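Local coordinates for DotU family type IV/VI secretion system protein (Acinetobacter baumannii, PDB 6Y4R) that is the cytoplasmic domain of TssL, a DotU-family protein thought to form part of the membrane complex of the type VI secretion system, at residues D26-R29 / F30-K33. Residues are numbered along the deposited sequence; the frame is centred on the assembly and turned at random.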
loop_
_atom_site.group_PDB
_atom_site.type_symbol
_atom_site.label_atom_id
_atom_site.label_comp_id
_atom_site.label_asym_id
_atom_site.label_seq_id
_atom_site.Cartn_x
_atom_site.Cartn_y
_atom_site.Cartn_z
ATOM N N ASP A 26 -1.361 11.511 18.069
ATOM C CA ASP A 26 -0.303 10.725 18.703
ATOM C C ASP A 26 0.363 9.899 17.603
ATOM O O ASP A 26 -0.198 8.875 17.161
ATOM C CB ASP A 26 -0.911 9.846 19.797
ATOM C CG ASP A 26 0.110 9.216 20.693
ATOM O OD1 ASP A 26 1.303 9.137 20.308
ATOM O OD2 ASP A 26 -0.288 8.791 21.800
ATOM N N PRO A 27 1.522 10.339 17.089
ATOM C CA PRO A 27 2.177 9.583 16.005
ATOM C C PRO A 27 2.487 8.124 16.348
ATOM O O PRO A 27 2.304 7.252 15.489
ATOM C CB PRO A 27 3.453 10.395 15.737
ATOM C CG PRO A 27 3.152 11.775 16.220
ATOM C CD PRO A 27 1.919 11.757 17.097
ATOM N N GLN A 28 2.995 7.839 17.557
ATOM C CA GLN A 28 3.384 6.469 17.911
ATOM C C GLN A 28 2.187 5.585 18.239
ATOM O O GLN A 28 2.246 4.364 18.050
ATOM C CB GLN A 28 4.377 6.467 19.074
ATOM C CG GLN A 28 5.851 6.371 18.664
ATOM C CD GLN A 28 6.182 5.099 17.862
ATOM O OE1 GLN A 28 5.516 4.062 18.003
ATOM N NE2 GLN A 28 7.249 5.166 17.061
ATOM N N ARG A 29 1.109 6.156 18.758
ATOM C CA ARG A 29 -0.111 5.374 18.882
ATOM C C ARG A 29 -0.670 5.055 17.501
ATOM O O ARG A 29 -1.197 3.958 17.266
ATOM C CB ARG A 29 -1.139 6.140 19.722
ATOM C CG ARG A 29 -2.427 5.368 19.930
ATOM C CD ARG A 29 -3.524 6.115 20.615
ATOM N NE ARG A 29 -3.754 7.467 20.099
ATOM C CZ ARG A 29 -4.368 8.442 20.764
ATOM N NH1 ARG A 29 -4.823 8.214 21.975
ATOM N NH2 ARG A 29 -4.517 9.626 20.194
ATOM N N PHE A 30 -0.569 6.017 16.582
ATOM C CA PHE A 30 -0.957 5.805 15.195
ATOM C C PHE A 30 -0.176 4.655 14.563
ATOM O O PHE A 30 -0.730 3.867 13.789
ATOM C CB PHE A 30 -0.758 7.116 14.421
ATOM C CG PHE A 30 -1.142 7.039 12.970
ATOM C CD1 PHE A 30 -2.471 7.049 12.584
ATOM C CD2 PHE A 30 -0.162 6.932 11.991
ATOM C CE1 PHE A 30 -2.818 6.976 11.228
ATOM C CE2 PHE A 30 -0.497 6.860 10.654
ATOM C CZ PHE A 30 -1.836 6.881 10.265
ATOM N N ARG A 31 1.108 4.521 14.893
ATOM C CA ARG A 31 1.923 3.497 14.236
ATOM C C ARG A 31 1.563 2.101 14.734
ATOM O O ARG A 31 1.553 1.137 13.952
ATOM C CB ARG A 31 3.412 3.750 14.490
ATOM C CG ARG A 31 4.376 2.827 13.710
ATOM C CD ARG A 31 5.754 3.024 14.261
ATOM N NE ARG A 31 6.789 2.404 13.437
ATOM C CZ ARG A 31 7.550 1.378 13.818
ATOM N NH1 ARG A 31 7.392 0.852 15.013
ATOM N NH2 ARG A 31 8.473 0.917 13.003
ATOM N N GLU A 32 1.334 1.964 16.049
ATOM C CA GLU A 32 0.907 0.685 16.608
ATOM C C GLU A 32 -0.505 0.320 16.164
ATOM O O GLU A 32 -0.849 -0.865 16.125
ATOM C CB GLU A 32 1.034 0.728 18.141
ATOM C CG GLU A 32 0.198 -0.280 18.982
ATOM C CD GLU A 32 0.279 -1.750 18.525
ATOM O OE1 GLU A 32 -0.796 -2.359 18.314
ATOM O OE2 GLU A 32 1.398 -2.296 18.365
ATOM N N LYS A 33 -1.319 1.304 15.784
ATOM C CA LYS A 33 -2.634 0.976 15.246
ATOM C C LYS A 33 -2.514 0.351 13.861
ATOM O O LYS A 33 -3.236 -0.604 13.545
ATOM C CB LYS A 33 -3.515 2.228 15.230
ATOM C CG LYS A 33 -4.971 1.958 14.977
ATOM C CD LYS A 33 -5.684 3.217 14.502
ATOM C CE LYS A 33 -5.660 4.301 15.605
ATOM N NZ LYS A 33 -6.518 5.501 15.299
#
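Phe30 N donates to Asp26 O (2.9 Å, 158° at the hydrogen), the first i to i+4 bond of helix 27-47. Asp26 is the N-cap of this helix, and its OD1 takes a weak bond from Arg29 N at 3.4 Å. With CG anti to the backbone N (chi1 -179°), the Phe30 ring turns away from this first turn to pack on Ile18 of helix 9-19 and Trp85 of helix 79-85. Arg31 N is shared weakly between Pro27 O and Gln28 O. Its side chain, extended from CG to NE, runs alongside that of Gln28, whose NE2 lies 3.8 Å from Arg31 CD; the amide and guanidinium planes are 61° apart, and Arg31 NH2 goes on to bond Ser88 O. Glu32 N bonds to Gln28 O at 3.3 Å. Lys33 N closes the next turn on Arg29 O at 3.0 Å, while Lys33 NZ stays 5.9 Å from Arg29 NE. Asp26 OD2 lies above one face of the Arg29 guanidinium, displaced toward the rim, 4.1 Å from the plane. The capping carboxylate would thus be expected to offset part of the charge of Arg29, besides meeting the positive end of the helix dipole.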